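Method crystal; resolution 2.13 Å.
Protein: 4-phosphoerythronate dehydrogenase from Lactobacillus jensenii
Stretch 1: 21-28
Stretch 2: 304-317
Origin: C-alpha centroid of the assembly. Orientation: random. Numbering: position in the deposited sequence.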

# COMPACT_ATOMS: atom_id res chain seq x y z
N LYS A 21 9.33 -7.42 -34.22
CA LYS A 21 8.23 -6.52 -34.56
C LYS A 21 8.32 -5.24 -33.72
O LYS A 21 8.20 -4.15 -34.27
N LYS A 22 8.55 -5.37 -32.41
CA LYS A 22 8.64 -4.21 -31.55
C LYS A 22 9.83 -3.30 -31.87
O LYS A 22 9.70 -2.08 -31.87
N PHE A 23 11.00 -3.86 -32.14
CA PHE A 23 12.11 -2.98 -32.50
C PHE A 23 12.25 -2.73 -33.99
O PHE A 23 13.06 -1.89 -34.40
N GLY A 24 11.46 -3.42 -34.80
CA GLY A 24 11.63 -3.32 -36.24
C GLY A 24 13.07 -3.61 -36.60
O GLY A 24 13.70 -2.84 -37.32
N CYS A 25 13.62 -4.69 -36.04
CA CYS A 25 14.94 -5.15 -36.41
C CYS A 25 14.86 -6.65 -36.53
O CYS A 25 13.84 -7.26 -36.15
N GLU A 26 15.93 -7.25 -37.04
CA GLU A 26 15.97 -8.68 -37.24
C GLU A 26 16.94 -9.23 -36.24
O GLU A 26 18.00 -8.63 -36.00
N LEU A 27 16.59 -10.36 -35.64
CA LEU A 27 17.48 -11.04 -34.67
C LEU A 27 18.01 -12.36 -35.21
O LEU A 27 17.27 -13.32 -35.33
N LYS A 28 19.32 -12.41 -35.46
CA LYS A 28 19.99 -13.65 -35.87
C LYS A 28 20.44 -14.49 -34.69
O LYS A 28 21.45 -14.17 -34.02
N VAL A 304 13.19 -12.02 -18.52
CA VAL A 304 13.75 -12.62 -19.71
C VAL A 304 13.60 -11.61 -20.87
O VAL A 304 14.54 -11.38 -21.61
N ARG A 305 12.46 -10.96 -20.97
CA ARG A 305 12.28 -9.95 -21.97
C ARG A 305 13.24 -8.75 -21.80
O ARG A 305 13.82 -8.29 -22.77
N ASN A 306 13.38 -8.24 -20.56
CA ASN A 306 14.23 -7.11 -20.30
C ASN A 306 15.67 -7.41 -20.60
O ASN A 306 16.36 -6.56 -21.15
N MET A 307 16.10 -8.62 -20.34
CA MET A 307 17.47 -8.99 -20.65
C MET A 307 17.76 -8.86 -22.14
O MET A 307 18.86 -8.45 -22.53
N ILE A 308 16.79 -9.21 -22.98
CA ILE A 308 16.90 -9.03 -24.42
C ILE A 308 16.71 -7.56 -24.79
O ILE A 308 17.59 -6.96 -25.45
N GLU A 309 15.60 -6.96 -24.37
CA GLU A 309 15.27 -5.66 -24.92
C GLU A 309 16.13 -4.49 -24.40
O GLU A 309 16.35 -3.50 -25.15
N ILE A 310 16.64 -4.60 -23.16
CA ILE A 310 17.53 -3.57 -22.65
C ILE A 310 18.92 -3.60 -23.32
O ILE A 310 19.43 -2.56 -23.74
N SER A 311 19.53 -4.78 -23.44
CA SER A 311 20.77 -4.91 -24.19
C SER A 311 20.60 -4.49 -25.69
O SER A 311 21.33 -3.61 -26.21
N LEU A 312 19.60 -5.06 -26.34
CA LEU A 312 19.28 -4.77 -27.75
C LEU A 312 19.25 -3.24 -27.98
O LEU A 312 19.86 -2.75 -28.92
N ARG A 313 18.50 -2.54 -27.11
CA ARG A 313 18.32 -1.10 -27.16
C ARG A 313 19.65 -0.34 -27.01
O ARG A 313 19.94 0.53 -27.83
N ASP A 314 20.46 -0.64 -26.00
CA ASP A 314 21.80 -0.03 -25.92
C ASP A 314 22.65 -0.43 -27.12
O ASP A 314 23.44 0.36 -27.59
N THR A 315 22.47 -1.67 -27.60
CA THR A 315 23.30 -2.19 -28.67
C THR A 315 23.02 -1.48 -29.98
O THR A 315 23.97 -1.06 -30.66
N ILE A 316 21.73 -1.32 -30.32
CA ILE A 316 21.29 -0.51 -31.47
C ILE A 316 21.78 0.96 -31.37
O ILE A 316 22.20 1.56 -32.39
N ALA A 317 21.73 1.53 -30.16
CA ALA A 317 22.07 2.93 -29.98
C ALA A 317 23.54 3.17 -30.35
O ALA A 317 23.86 4.10 -31.11

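The contact joins the end of one helix, its turn and the start of a strand to one side of a long helix, and it sorts its chemistry by position: a single charged pair at one end, an apolar cluster along the rest.

Lys22 and Glu309 make the polar link. Lys22 points its CA-to-CB bond toward the long helix and runs out fully extended, with all four chi angles t, so that its ammonium reaches the carboxylate of Glu309; NZ donates to OE1 of Glu309 at 2.8 Å, a hydrogen bond within a salt bridge. Glu309, chi1 m and chi2 t, also points inward, and it is buried, so both of its oxygens need partners. OE1 has Lys22, and OE2 is hydrogen-bonded to a residue just outside the stretches. The same lysine lies near a like charge, with Lys22 NZ 4.5 Å from Arg305 NH2. Arg305 NE and NH1 donate to Asn306 OD1 at 2.9 and 2.7 Å; NH2 has no such partner within the stretches. Asn306 ND2 is satisfied elsewhere in the structure.

Phe23, chi1 m, fills the middle and gives up more surface to the contact than any other residue. Leu312, chi1 t and chi2 p, sets CD2 over one face of the Phe23 ring, 3.6 Å from that ring's centroid and 18° off the normal, a CH-pi contact. At the ring edge, Phe23 CE2 meets Arg313 CB at 3.9 Å. Arg313 thus offers its aliphatic base while the end of its side chain leads away, where NH2 forms a salt bridge with Asp314 OD1 at 3.1 Å. The carbonyl of Glu309 also lies close to the ring, 3.7 Å from O to Phe23 CZ, yet that oxygen accepts the helical hydrogen bond from Arg313 N at 3.1 Å and so is not left unpaired.

Beyond the ring, Leu312 continues as a shared apolar partner. Its CD2 lies 4.0 Å from Cys25 SG, and its CD1 is 3.9 Å from Leu27 CD2. Ile316, chi1 m and chi2 t, extends CD1 to within 4.3 Å of both Phe23 CD2 and Cys25 CB. Gly24, with positive phi, takes the chain out of the helix, and Cys25 (chi1 p) and Leu27 (chi1 m) then point inward while Glu26 between them is out of reach and exposed, the alternation expected of an extended chain.

The rule is economical: one salt bridge between the stretches, with Glu309 OE2, Asn306 and Asp314 paired within the helix or elsewhere.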

# COMPACT_ATOMS: atom_id res chain seq x y z
CB LYS A 21 6.88 -7.17 -34.36
CG LYS A 21 5.72 -6.19 -34.55
CD LYS A 21 4.35 -6.82 -34.34
CE LYS A 21 4.25 -7.45 -32.96
NZ LYS A 21 2.84 -7.74 -32.56
CB LYS A 22 8.69 -4.62 -30.09
CG LYS A 22 8.95 -3.49 -29.10
CD LYS A 22 8.95 -4.11 -27.70
CE LYS A 22 9.22 -3.09 -26.61
NZ LYS A 22 8.66 -3.60 -25.33
CB PHE A 23 13.41 -3.50 -31.92
CG PHE A 23 13.56 -3.19 -30.44
CD1 PHE A 23 12.80 -3.87 -29.50
CD2 PHE A 23 14.45 -2.19 -30.01
CE1 PHE A 23 12.92 -3.59 -28.15
CE2 PHE A 23 14.59 -1.91 -28.66
CZ PHE A 23 13.83 -2.61 -27.73
CB CYS A 25 15.96 -4.76 -35.33
SG CYS A 25 15.80 -5.74 -33.82
CB GLU A 26 16.45 -8.97 -38.64
CG GLU A 26 16.62 -10.45 -38.94
CD GLU A 26 16.81 -10.73 -40.43
OE1 GLU A 26 16.75 -9.77 -41.25
OE2 GLU A 26 17.04 -11.92 -40.76
CB LEU A 27 16.80 -11.30 -33.29
CG LEU A 27 16.38 -10.06 -32.47
CD1 LEU A 27 15.62 -10.41 -31.20
CD2 LEU A 27 17.55 -9.14 -32.15
CB LYS A 28 21.19 -13.32 -36.76
CG LYS A 28 21.98 -14.53 -37.26
CD LYS A 28 22.63 -14.19 -38.59
CE LYS A 28 23.98 -14.87 -38.80
NZ LYS A 28 24.66 -14.22 -39.97
CB VAL A 304 13.10 -13.97 -20.00
CG1 VAL A 304 13.46 -14.50 -21.40
CG2 VAL A 304 13.52 -14.95 -18.93
CB ARG A 305 10.87 -9.44 -21.94
CG ARG A 305 10.66 -8.37 -22.97
CD ARG A 305 9.54 -7.47 -22.60
NE ARG A 305 9.93 -6.55 -21.55
CZ ARG A 305 9.09 -5.67 -21.01
NH1 ARG A 305 9.49 -4.85 -20.05
NH2 ARG A 305 7.84 -5.62 -21.44
CB ASN A 306 14.06 -6.59 -18.88
CG ASN A 306 12.75 -5.84 -18.73
OD1 ASN A 306 12.02 -5.59 -19.73
ND2 ASN A 306 12.40 -5.49 -17.49
CB MET A 307 17.78 -10.40 -20.16
CG MET A 307 17.97 -10.47 -18.64
SD MET A 307 18.29 -12.15 -18.01
CE MET A 307 17.07 -12.30 -16.71
CB ILE A 308 15.87 -9.91 -25.13
CG1 ILE A 308 16.36 -11.36 -25.11
CG2 ILE A 308 15.65 -9.46 -26.55
CD1 ILE A 308 15.27 -12.36 -25.38
CB GLU A 309 13.77 -5.35 -24.79
CG GLU A 309 12.96 -6.35 -25.59
CD GLU A 309 11.49 -6.01 -25.65
OE1 GLU A 309 11.06 -4.98 -25.08
OE2 GLU A 309 10.78 -6.81 -26.32
CB ILE A 310 17.65 -3.59 -21.11
CG1 ILE A 310 16.27 -3.18 -20.50
CG2 ILE A 310 18.75 -2.62 -20.66
CD1 ILE A 310 16.17 -3.28 -18.98
CB SER A 311 21.28 -6.33 -24.04
OG SER A 311 20.38 -7.30 -24.54
CB LEU A 312 17.88 -5.40 -28.13
CG LEU A 312 17.30 -5.13 -29.54
CD1 LEU A 312 18.28 -5.68 -30.58
CD2 LEU A 312 15.89 -5.68 -29.81
CB ARG A 313 17.29 -0.63 -26.11
CG ARG A 313 16.61 0.68 -26.48
CD ARG A 313 16.78 1.77 -25.41
NE ARG A 313 18.19 2.14 -25.26
CZ ARG A 313 18.76 3.30 -25.60
NH1 ARG A 313 18.05 4.30 -26.11
NH2 ARG A 313 20.06 3.46 -25.41
CB ASP A 314 22.59 -0.42 -24.66
CG ASP A 314 22.23 0.43 -23.44
OD1 ASP A 314 21.38 1.33 -23.54
OD2 ASP A 314 22.82 0.17 -22.36
CB THR A 315 23.16 -3.71 -28.77
OG1 THR A 315 23.61 -4.25 -27.53
CG2 THR A 315 24.02 -4.29 -29.93
CB ILE A 316 19.73 -0.53 -31.64
CG1 ILE A 316 19.29 -1.92 -32.14
CG2 ILE A 316 19.24 0.58 -32.58
CD1 ILE A 316 17.84 -2.03 -32.58
CB ALA A 317 21.77 3.37 -28.55